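Local coordinates for protein MerB2 (Bacillus megaterium, PDB 5C17) that probably cleaves the carbon-mercury bond of organomercurials as an alkylmercury lyase, and is caught here holding a mercury(II) ion, at residues A[66-69]-A[75-78]; A[30-33]-A[38-41]; A[99-104]-A[158-163]; A[57-62]-A[68-73]. All coordinates share one frame; numbering follows the deposited sequence. Where two conformers were deposited one is given.

In the fold
From the N terminus, interaction 2 comes first and closes the short loop after helix 22-34, bringing 38-41 back beside the helix end. Interaction 4 then folds strand 68-70 back against helix 52-64, and interaction 1 closes the hairpin of strands 68-70 and 76-79. These two share Ile68 and Val69 and their loops cross, neither enclosing the other; interactions 2 and 3 stand in series with them. The hairpin also touches interaction 2, where Ile76 bonds to Val39. Interaction 3 closes a much longer loop, joining 99-104 to 158-163 beside the mercury. It touches interaction 1 through Gln66, and interactions 1 and 4 through the Val69 they share, and so ties the helical N-terminal part to the metal site.

Interaction 1: residues A[66-69]-A[75-78]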
loop_
_atom_site.group_PDB
_atom_site.type_symbol
_atom_site.label_atom_id
_atom_site.label_comp_id
_atom_site.label_asym_id
_atom_site.label_seq_id
_atom_site.Cartn_x
_atom_site.Cartn_y
_atom_site.Cartn_z
ATOM N N GLN A 66 -7.959 -0.804 -8.994
ATOM C CA GLN A 66 -7.545 -1.602 -7.839
ATOM C C GLN A 66 -6.819 -0.750 -6.797
ATOM O O GLN A 66 -5.905 -1.207 -6.118
ATOM C CB GLN A 66 -6.715 -2.805 -8.277
ATOM C CG GLN A 66 -7.457 -3.696 -9.240
ATOM C CD GLN A 66 -6.677 -4.937 -9.634
ATOM O OE1 GLN A 66 -5.465 -4.995 -9.505
ATOM N NE2 GLN A 66 -7.387 -5.938 -10.121
ATOM N N MET A 67 -7.281 0.494 -6.675
ATOM C CA MET A 67 -6.879 1.383 -5.592
ATOM C C MET A 67 -7.694 1.164 -4.335
ATOM O O MET A 67 -7.301 1.605 -3.251
ATOM C CB MET A 67 -6.979 2.836 -6.039
ATOM C CG MET A 67 -5.913 3.196 -7.056
ATOM S SD MET A 67 -6.112 4.833 -7.769
ATOM C CE MET A 67 -5.831 5.825 -6.311
ATOM N N ILE A 68 -8.821 0.484 -4.505
ATOM C CA ILE A 68 -9.596 -0.098 -3.414
ATOM C C ILE A 68 -9.890 -1.535 -3.808
ATOM O O ILE A 68 -9.853 -1.884 -4.997
ATOM C CB ILE A 68 -10.911 0.670 -3.123
ATOM C CG1 ILE A 68 -11.881 0.578 -4.310
ATOM C CG2 ILE A 68 -10.613 2.124 -2.774
ATOM C CD1 ILE A 68 -13.224 1.217 -4.048
ATOM N N VAL A 69 -10.156 -2.355 -2.800
ATOM C CA VAL A 69 -10.483 -3.767 -2.992
ATOM C C VAL A 69 -11.819 -4.052 -2.353
ATOM O O VAL A 69 -12.061 -3.647 -1.223
ATOM C CB VAL A 69 -9.396 -4.709 -2.411
ATOM C CG1 VAL A 69 -9.885 -6.165 -2.328
ATOM C CG2 VAL A 69 -8.142 -4.607 -3.246
ATOM N N LYS A 75 -18.464 -5.341 -0.273
ATOM C CA LYS A 75 -17.985 -4.413 0.757
ATOM C C LYS A 75 -16.518 -4.094 0.502
ATOM O O LYS A 75 -15.743 -4.951 0.054
ATOM C CB LYS A 75 -18.125 -4.975 2.157
ATOM C CG LYS A 75 -19.557 -5.129 2.602
ATOM C CD LYS A 75 -19.634 -5.455 4.091
ATOM C CE LYS A 75 -20.983 -5.131 4.686
ATOM N NZ LYS A 75 -21.593 -6.319 5.326
ATOM N N ILE A 76 -16.137 -2.860 0.803
ATOM C CA ILE A 76 -14.769 -2.393 0.560
ATOM C C ILE A 76 -13.898 -2.706 1.773
ATOM O O ILE A 76 -14.204 -2.285 2.902
ATOM C CB ILE A 76 -14.754 -0.877 0.275
ATOM C CG1 ILE A 76 -15.640 -0.533 -0.926
ATOM C CG2 ILE A 76 -13.313 -0.374 0.055
ATOM C CD1 ILE A 76 -16.018 0.927 -1.000
ATOM N N VAL A 77 -12.814 -3.443 1.541
ATOM C CA VAL A 77 -11.995 -3.979 2.627
ATOM C C VAL A 77 -10.528 -3.567 2.540
ATOM O O VAL A 77 -9.726 -3.927 3.399
ATOM C CB VAL A 77 -12.087 -5.521 2.695
ATOM C CG1 VAL A 77 -13.505 -5.937 3.086
ATOM C CG2 VAL A 77 -11.669 -6.173 1.358
ATOM N N GLY A 78 -10.169 -2.819 1.509
ATOM C CA GLY A 78 -8.804 -2.354 1.377
ATOM C C GLY A 78 -8.735 -1.101 0.542
ATOM O O GLY A 78 -9.579 -0.896 -0.337
#
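Val69 faces both Val77 and Gly78, the mark of a classic beta bulge, and its carbonyl oxygen serves both residues of the bulge. Val77 N donates to Val69 O at 2.9 Å, nearly straight at the hydrogen (169°). Gly78 N adds a weak second bond to the same Val69 O at 3.4 Å. In the other direction Val69 N donates to Gly78 O at 2.9 Å, with 159° at the hydrogen. Gly78 O also receives a CA-H...O contact from Ile68 CA at 3.2 Å, so this oxygen takes both the Val69 N-H and the weaker contact.

The valine side chains continue the contact on one side of the hairpin. With CG1 anti to the backbone N (chi1 167°), Val69 leans along its own carbonyl, and CG1 meets Val77 CG2 at 4.1 Å, the two side chains crossing at a slant. Ile68 points to the other side. Its CB lies 4.1 Å from Ile76 CG2, and its CD1 meets Ile76 CD1 at the same 4.1 Å, so the two isoleucines touch both at the base and at the end of their chains.

Strand 68-70 is one edge strand of the antiparallel sheet within the chain, and 76-79 is its neighbour. Leu26 and Ile29 of helix 22-34 pack on Ile68, joined by side chains of helix 52-64, while Val69 rests against Trp101 and against Ala161 of helix 160-164.

Interaction 2: residues A[30-33]-A[38-41]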
loop_
_atom_site.group_PDB
_atom_site.type_symbol
_atom_site.label_atom_id
_atom_site.label_comp_id
_atom_site.label_asym_id
_atom_site.label_seq_id
_atom_site.Cartn_x
_atom_site.Cartn_y
_atom_site.Cartn_z
ATOM N N PHE A 30 -10.084 4.979 3.420
ATOM C CA PHE A 30 -8.766 4.673 3.979
ATOM C C PHE A 30 -8.774 4.755 5.500
ATOM O O PHE A 30 -8.315 3.840 6.184
ATOM C CB PHE A 30 -7.754 5.636 3.364
ATOM C CG PHE A 30 -6.319 5.407 3.777
ATOM C CD1 PHE A 30 -5.587 4.328 3.281
ATOM C CD2 PHE A 30 -5.687 6.308 4.614
ATOM C CE1 PHE A 30 -4.253 4.154 3.637
ATOM C CE2 PHE A 30 -4.353 6.148 4.963
ATOM C CZ PHE A 30 -3.640 5.070 4.477
ATOM N N PHE A 31 -9.324 5.841 6.045
ATOM C CA PHE A 31 -9.294 5.992 7.484
ATOM C C PHE A 31 -10.301 5.037 8.181
ATOM O O PHE A 31 -10.105 4.669 9.335
ATOM C CB PHE A 31 -9.454 7.471 7.863
ATOM C CG PHE A 31 -8.285 8.330 7.398
ATOM C CD1 PHE A 31 -6.998 8.081 7.866
ATOM C CD2 PHE A 31 -8.464 9.350 6.471
ATOM C CE1 PHE A 31 -5.923 8.842 7.433
ATOM C CE2 PHE A 31 -7.383 10.124 6.045
ATOM C CZ PHE A 31 -6.118 9.858 6.521
ATOM N N SER A 32 -11.339 4.588 7.476
ATOM C CA SER A 32 -12.222 3.553 8.013
ATOM C C SER A 32 -11.489 2.201 8.088
ATOM O O SER A 32 -11.579 1.494 9.090
ATOM C CB SER A 32 -13.479 3.432 7.152
ATOM O OG SER A 32 -14.388 2.509 7.702
ATOM N N ILE A 33 -10.760 1.848 7.033
ATOM C CA ILE A 33 -9.964 0.620 7.024
ATOM C C ILE A 33 -8.942 0.666 8.175
ATOM O O ILE A 33 -8.731 -0.337 8.857
ATOM C CB ILE A 33 -9.252 0.437 5.660
ATOM C CG1 ILE A 33 -10.284 0.283 4.517
ATOM C CG2 ILE A 33 -8.318 -0.760 5.681
ATOM C CD1 ILE A 33 -11.310 -0.805 4.717
ATOM N N ALA A 38 -14.868 -2.226 7.555
ATOM C CA ALA A 38 -15.192 -2.328 6.142
ATOM C C ALA A 38 -16.175 -1.225 5.772
ATOM O O ALA A 38 -16.955 -0.755 6.623
ATOM C CB ALA A 38 -15.773 -3.679 5.829
ATOM N N VAL A 39 -16.166 -0.839 4.504
ATOM C CA VAL A 39 -16.910 0.317 4.032
ATOM C C VAL A 39 -17.949 -0.090 3.002
ATOM O O VAL A 39 -17.708 -0.939 2.155
ATOM C CB VAL A 39 -15.938 1.365 3.422
ATOM C CG1 VAL A 39 -16.682 2.586 2.934
ATOM C CG2 VAL A 39 -14.903 1.773 4.463
ATOM N N THR A 40 -19.118 0.522 3.093
ATOM C CA THR A 40 -20.172 0.322 2.112
ATOM C C THR A 40 -20.484 1.619 1.398
ATOM O O THR A 40 -20.112 2.693 1.869
ATOM C CB THR A 40 -21.455 -0.127 2.770
ATOM O OG1 THR A 40 -21.893 0.889 3.680
ATOM C CG2 THR A 40 -21.265 -1.432 3.508
ATOM N N GLU A 41 -21.160 1.521 0.256
ATOM C CA GLU A 41 -21.495 2.733 -0.473
ATOM C C GLU A 41 -22.474 3.598 0.314
ATOM O O GLU A 41 -22.373 4.817 0.259
ATOM C CB GLU A 41 -21.985 2.474 -1.902
ATOM C CG GLU A 41 -20.883 2.080 -2.858
ATOM C CD GLU A 41 -21.315 2.052 -4.322
ATOM O OE1 GLU A 41 -22.137 2.902 -4.761
ATOM O OE2 GLU A 41 -20.822 1.170 -5.046
#
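Ser32, near the end of helix 22-34, packs against Val39 in the loop that returns beside it. Starting at the root of the serine, CB lies 3.5 Å from Val39 CG2, tighter than usual for two carbons. One bond further, OG is swung anti to the backbone N (chi1 -176°), which places it beside Val39, and OG comes to 3.4 Å from the same Val39 CG2. A single methyl is thus pressed against both atoms of the serine side chain. The hydroxyl's polar partner is not in 38-41: OG is hydrogen-bonded to the carbonyl of Gln37, one residue earlier, so it ties the helix to the loop just before Ala38 while its flank packs on the valine.

Ile33 adds an apolar touch from the next position of the helix. Both of its torsions are bent, with chi1 at -63° and chi2 at -54°, and CD1 is brought round to 4.4 Å from Val39 CG2 and also 4.4 Å from Ala38 CA. No hydrogen bond links the two segments directly, so packing alone joins them.

Val39 also bonds through its backbone to Ile76 of strand 76-79, consistent with the place of the first strand in a winged helix, though 38-41 forms no regular strand here. Thr40 then takes the N-cap position of helix 41-48. Ile33 also packs on Leu82 of strand 82-83 and on Ile84, so the contact lies between the end of helix 22-34 and the hairpin side of the sheet.

Interaction 3: residues A[99-104]-A[158-163]; sequences FAWCAI and APWAGG. With HG (mercury (II) ion), chain B; DTV ((2S,3S)-1,4-dimercaptobutane-2,3-diol), chain D.
Ala161 sets its methyl over the face of Trp101: CB stands 3.5 Å from the centroid of the six-membered ring and only 6° off the ring normal, a well-centred CH-pi contact. Trp160 CB approaches the same indole obliquely, 4.0 Å from Trp101 CZ3. Between the backbones, water 1 donates to Trp101 O at 3.0 Å and to Ala161 O at 2.9 Å, bridging two carbonyls that could not bond to each other.

Next along the chain from Trp101, Cys102 SG binds the mercury at 2.4 Å, and the ion is also held by DTV S4 at 2.6 Å, by water 2 at 2.5 Å and by Cys165. The same SG caps a backbone N at the start of helix 103-113. With CG anti to its carbonyl carbon (chi1 -67°), Trp160 lays one ring face along the dithiol, with CZ3 at 3.4 Å from DTV O3 and the five-membered ring beside C2. With a serine in its place the indole wall is gone, and the middle of the dithiol would probably be left loosely held, free to shift about its sulfur-mercury bond.

Further out, the backbones of Trp160 and Ala161 bond to Arg65 and Gln66. Ser105 also lines the pocket, probably where other MerB enzymes carry an active-site aspartate. A mercury ion between two cysteines, walled by aromatic side chains, is the organomercurial lyase site.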
loop_
_atom_site.group_PDB
_atom_site.type_symbol
_atom_site.label_atom_id
_atom_site.label_comp_id
_atom_site.label_asym_id
_atom_site.label_seq_id
_atom_site.Cartn_x
_atom_site.Cartn_y
_atom_site.Cartn_z
ATOM N N PHE A 99 -3.269 -5.499 7.398
ATOM C CA PHE A 99 -2.405 -6.086 6.386
ATOM C C PHE A 99 -2.071 -5.049 5.338
ATOM O O PHE A 99 -2.762 -4.040 5.211
ATOM C CB PHE A 99 -3.092 -7.294 5.754
ATOM C CG PHE A 99 -3.446 -8.349 6.745
ATOM C CD1 PHE A 99 -4.669 -8.319 7.396
ATOM C CD2 PHE A 99 -2.549 -9.368 7.052
ATOM C CE1 PHE A 99 -4.990 -9.291 8.335
ATOM C CE2 PHE A 99 -2.881 -10.345 7.986
ATOM C CZ PHE A 99 -4.107 -10.298 8.621
ATOM N N ALA A 100 -0.978 -5.291 4.616
ATOM C CA ALA A 100 -0.564 -4.387 3.557
ATOM C C ALA A 100 -0.464 -5.122 2.230
ATOM O O ALA A 100 -0.111 -6.312 2.186
ATOM C CB ALA A 100 0.776 -3.754 3.889
ATOM N N TRP A 101 -0.717 -4.405 1.136
ATOM C CA TRP A 101 -0.697 -5.021 -0.190
ATOM C C TRP A 101 0.706 -5.407 -0.668
ATOM O O TRP A 101 0.826 -6.277 -1.520
ATOM C CB TRP A 101 -1.338 -4.113 -1.224
ATOM C CG TRP A 101 -2.812 -3.926 -1.039
ATOM C CD1 TRP A 101 -3.643 -4.640 -0.232
ATOM C CD2 TRP A 101 -3.625 -2.953 -1.690
ATOM N NE1 TRP A 101 -4.932 -4.165 -0.333
ATOM C CE2 TRP A 101 -4.948 -3.136 -1.234
ATOM C CE3 TRP A 101 -3.374 -1.957 -2.633
ATOM C CZ2 TRP A 101 -5.991 -2.333 -1.660
ATOM C CZ3 TRP A 101 -4.416 -1.168 -3.063
ATOM C CH2 TRP A 101 -5.708 -1.362 -2.582
ATOM N N CYS A 102 1.750 -4.752 -0.161
ATOM C CA CYS A 102 3.113 -5.053 -0.579
ATOM C C CYS A 102 4.108 -4.561 0.463
ATOM O O CYS A 102 3.757 -3.890 1.432
ATOM C CB CYS A 102 3.425 -4.421 -1.940
ATOM S SG CYS A 102 3.645 -2.626 -1.872
ATOM N N ALA A 103 5.371 -4.869 0.216
ATOM C CA ALA A 103 6.454 -4.496 1.121
ATOM C C ALA A 103 6.554 -2.988 1.311
ATOM O O ALA A 103 6.782 -2.501 2.415
ATOM C CB ALA A 103 7.755 -5.027 0.588
ATOM N N ILE A 104 6.426 -2.237 0.231
ATOM C CA ILE A 104 6.521 -0.783 0.364
ATOM C C ILE A 104 5.401 -0.272 1.263
ATOM O O ILE A 104 5.646 0.573 2.132
ATOM C CB ILE A 104 6.499 -0.077 -0.995
ATOM C CG1 ILE A 104 7.786 -0.398 -1.770
ATOM C CG2 ILE A 104 6.354 1.419 -0.806
ATOM C CD1 ILE A 104 7.782 0.109 -3.200
ATOM N N ALA A 158 -1.467 1.668 -14.200
ATOM C CA ALA A 158 -1.388 0.302 -13.732
ATOM C C ALA A 158 -2.287 0.133 -12.524
ATOM O O ALA A 158 -2.316 1.004 -11.669
ATOM C CB ALA A 158 0.045 -0.040 -13.363
ATOM N N PRO A 159 -3.023 -0.983 -12.464
ATOM C CA PRO A 159 -3.776 -1.236 -11.241
ATOM C C PRO A 159 -2.842 -1.528 -10.068
ATOM O O PRO A 159 -1.730 -2.037 -10.272
ATOM C CB PRO A 159 -4.625 -2.461 -11.591
ATOM C CG PRO A 159 -3.900 -3.134 -12.701
ATOM C CD PRO A 159 -3.206 -2.053 -13.465
ATOM N N TRP A 160 -3.284 -1.217 -8.857
ATOM C CA TRP A 160 -2.432 -1.345 -7.680
ATOM C C TRP A 160 -2.504 -2.766 -7.073
ATOM O O TRP A 160 -1.590 -3.567 -7.256
ATOM C CB TRP A 160 -2.796 -0.314 -6.602
ATOM C CG TRP A 160 -2.542 1.167 -6.887
ATOM C CD1 TRP A 160 -2.551 1.804 -8.098
ATOM C CD2 TRP A 160 -2.288 2.189 -5.899
ATOM N NE1 TRP A 160 -2.275 3.153 -7.926
ATOM C CE2 TRP A 160 -2.118 3.409 -6.586
ATOM C CE3 TRP A 160 -2.182 2.181 -4.493
ATOM C CZ2 TRP A 160 -1.858 4.613 -5.918
ATOM C CZ3 TRP A 160 -1.899 3.378 -3.841
ATOM C CH2 TRP A 160 -1.743 4.573 -4.556
ATOM N N ALA A 161 -3.587 -3.097 -6.365
ATOM C CA ALA A 161 -3.575 -4.276 -5.491
ATOM C C ALA A 161 -3.237 -5.571 -6.223
ATOM O O ALA A 161 -2.479 -6.392 -5.717
ATOM C CB ALA A 161 -4.919 -4.423 -4.786
ATOM N N GLY A 162 -3.804 -5.751 -7.412
ATOM C CA GLY A 162 -3.598 -6.966 -8.185
ATOM C C GLY A 162 -2.702 -6.771 -9.395
ATOM O O GLY A 162 -2.649 -7.624 -10.294
ATOM N N GLY A 163 -1.991 -5.650 -9.413
ATOM C CA GLY A 163 -1.115 -5.287 -10.514
ATOM C C GLY A 163 0.278 -4.989 -9.990
ATOM O O GLY A 163 1.052 -5.898 -9.707
HETATM HG HG HG B . 1.915 -1.563 -3.098
HETATM S S1 DTV D . 1.514 2.032 -9.464
HETATM C C1 DTV D . 2.034 2.106 -7.751
HETATM C C2 DTV D . 1.079 1.404 -6.799
HETATM O O2 DTV D . 1.083 0.026 -7.051
HETATM C C3 DTV D . 1.421 1.611 -5.320
HETATM O O3 DTV D . 1.309 2.986 -5.008
HETATM C C4 DTV D . 2.814 1.130 -4.946
HETATM S S4 DTV D . 2.978 0.811 -3.194
HETATM O O HOH W 1 -1.440 -7.217 -3.191
HETATM O O HOH W 2 0.099 -0.011 -2.484
#

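Interaction 4: residues A[57-62]-A[68-73]; sequences SVVKIL and IVREAD
Ile68 reaches Val59 and Leu62 by way of its torsions: chi1 of 65° wedges CG1 into the crowded position between backbone N and carbonyl carbon, and an extended chi2 (176°) then sends CD1 out toward the helix. CD1 ends 3.9 Å from Val59 CG1, the two side chains crossing at about a right angle. Nearer the backbone, Ile68 CG1 lies 4.0 Å from Leu62 CB. A weak hydrogen bond from Ile68 N to Leu62 O, at 3.5 Å, joins the main chains. Cut back to an alanine here, the side chain loses everything beyond CB, and a gap would probably open between the strand and the flanks of Val59 and Leu62. Arg70, bent at chi3, brings NH2 to 3.7 Å from Val59 CG1 in the conformer given, but a second conformer makes this touch less certain.

The axis of segment 57-62, part of helix 52-64, passes 8.9 Å from that of strand 68-70 at an angle of 97°, so the strand runs crosswise to the helix that precedes it. Leu26 of helix 22-34 packs on Leu62, Ala79 and Ile76 of the next strand meet Ile68 and Arg70 respectively, and Ala63 adds a further touch on Ile68 from helix 52-64.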
loop_
_atom_site.group_PDB
_atom_site.type_symbol
_atom_site.label_atom_id
_atom_site.label_comp_id
_atom_site.label_asym_id
_atom_site.label_seq_id
_atom_site.Cartn_x
_atom_site.Cartn_y
_atom_site.Cartn_z
ATOM N N SER A 57 -19.972 6.184 -9.293
ATOM C CA SER A 57 -19.042 6.236 -10.414
ATOM C C SER A 57 -17.597 6.344 -9.962
ATOM O O SER A 57 -16.713 5.721 -10.563
ATOM C CB SER A 57 -19.411 7.358 -11.382
ATOM O OG SER A 57 -19.305 8.627 -10.778
ATOM N N VAL A 58 -17.350 7.091 -8.891
ATOM C CA VAL A 58 -15.993 7.210 -8.375
ATOM C C VAL A 58 -15.533 5.871 -7.801
ATOM O O VAL A 58 -14.425 5.414 -8.081
ATOM C CB VAL A 58 -15.892 8.307 -7.314
ATOM C CG1 VAL A 58 -14.526 8.284 -6.653
ATOM C CG2 VAL A 58 -16.157 9.682 -7.951
ATOM N N VAL A 59 -16.373 5.234 -6.998
ATOM C CA VAL A 59 -16.027 3.917 -6.453
ATOM C C VAL A 59 -15.737 2.907 -7.580
ATOM O O VAL A 59 -14.766 2.135 -7.498
ATOM C CB VAL A 59 -17.109 3.407 -5.499
ATOM C CG1 VAL A 59 -16.927 1.931 -5.161
ATOM C CG2 VAL A 59 -17.120 4.260 -4.215
ATOM N N LYS A 60 -16.533 2.928 -8.653
ATOM C CA LYS A 60 -16.291 2.045 -9.796
ATOM C C LYS A 60 -14.888 2.258 -10.370
ATOM O O LYS A 60 -14.170 1.295 -10.630
ATOM C CB LYS A 60 -17.347 2.263 -10.885
ATOM C CG LYS A 60 -17.170 1.392 -12.116
ATOM C CD LYS A 60 -18.291 1.575 -13.133
ATOM C CE LYS A 60 -18.123 0.615 -14.301
ATOM N NZ LYS A 60 -19.319 0.611 -15.187
ATOM N N ILE A 61 -14.498 3.515 -10.554
ATOM C CA ILE A 61 -13.175 3.830 -11.105
ATOM C C ILE A 61 -12.076 3.371 -10.161
ATOM O O ILE A 61 -11.081 2.765 -10.596
ATOM C CB ILE A 61 -13.047 5.337 -11.409
ATOM C CG1 ILE A 61 -13.830 5.662 -12.673
ATOM C CG2 ILE A 61 -11.573 5.736 -11.603
ATOM C CD1 ILE A 61 -14.120 7.134 -12.858
ATOM N N LEU A 62 -12.221 3.667 -8.871
ATOM C CA LEU A 62 -11.190 3.282 -7.899
ATOM C C LEU A 62 -11.033 1.766 -7.843
ATOM O O LEU A 62 -9.926 1.259 -7.713
ATOM C CB LEU A 62 -11.509 3.843 -6.512
ATOM C CG LEU A 62 -11.540 5.360 -6.398
ATOM C CD1 LEU A 62 -12.066 5.755 -5.023
ATOM C CD2 LEU A 62 -10.197 5.966 -6.683
ATOM N N ILE A 68 -8.821 0.484 -4.505
ATOM C CA ILE A 68 -9.596 -0.098 -3.414
ATOM C C ILE A 68 -9.890 -1.535 -3.808
ATOM O O ILE A 68 -9.853 -1.884 -4.997
ATOM C CB ILE A 68 -10.911 0.670 -3.123
ATOM C CG1 ILE A 68 -11.881 0.578 -4.310
ATOM C CG2 ILE A 68 -10.613 2.124 -2.774
ATOM C CD1 ILE A 68 -13.224 1.217 -4.048
ATOM N N VAL A 69 -10.156 -2.355 -2.800
ATOM C CA VAL A 69 -10.483 -3.767 -2.992
ATOM C C VAL A 69 -11.819 -4.052 -2.353
ATOM O O VAL A 69 -12.061 -3.647 -1.223
ATOM C CB VAL A 69 -9.396 -4.709 -2.411
ATOM C CG1 VAL A 69 -9.885 -6.165 -2.328
ATOM C CG2 VAL A 69 -8.142 -4.607 -3.246
ATOM N N ARG A 70 -12.669 -4.748 -3.101
ATOM C CA ARG A 70 -13.971 -5.171 -2.604
ATOM C C ARG A 70 -14.020 -6.675 -2.554
ATOM O O ARG A 70 -13.554 -7.344 -3.475
ATOM C CB ARG A 70 -15.101 -4.676 -3.515
ATOM C CG ARG A 70 -15.303 -3.165 -3.457
ATOM C CD ARG A 70 -16.422 -2.670 -4.364
ATOM N NE ARG A 70 -16.116 -2.844 -5.785
ATOM C CZ ARG A 70 -16.786 -2.254 -6.774
ATOM N NH1 ARG A 70 -16.449 -2.472 -8.039
ATOM N NH2 ARG A 70 -17.802 -1.444 -6.505
ATOM N N GLU A 71 -14.566 -7.205 -1.468
ATOM C CA GLU A 71 -14.814 -8.632 -1.390
ATOM C C GLU A 71 -15.930 -9.040 -2.337
ATOM O O GLU A 71 -16.531 -8.195 -2.987
ATOM C CB GLU A 71 -15.160 -9.053 0.031
ATOM C CG GLU A 71 -13.962 -9.030 0.927
ATOM C CD GLU A 71 -14.143 -9.872 2.161
ATOM O OE1 GLU A 71 -13.591 -10.998 2.228
ATOM O OE2 GLU A 71 -14.830 -9.391 3.073
ATOM N N ALA A 72 -16.196 -10.342 -2.416
ATOM C CA ALA A 72 -17.178 -10.858 -3.366
ATOM C C ALA A 72 -18.541 -10.226 -3.137
ATOM O O ALA A 72 -19.260 -9.968 -4.101
ATOM C CB ALA A 72 -17.280 -12.368 -3.272
ATOM N N ASP A 73 -18.889 -9.951 -1.876
ATOM C CA ASP A 73 -20.176 -9.316 -1.557
ATOM C C ASP A 73 -20.146 -7.787 -1.725
ATOM O O ASP A 73 -21.110 -7.100 -1.381
ATOM C CB ASP A 73 -20.659 -9.710 -0.145
ATOM C CG ASP A 73 -19.858 -9.048 0.990
ATOM O OD1 ASP A 73 -18.879 -8.303 0.747
ATOM O OD2 ASP A 73 -20.222 -9.302 2.162
#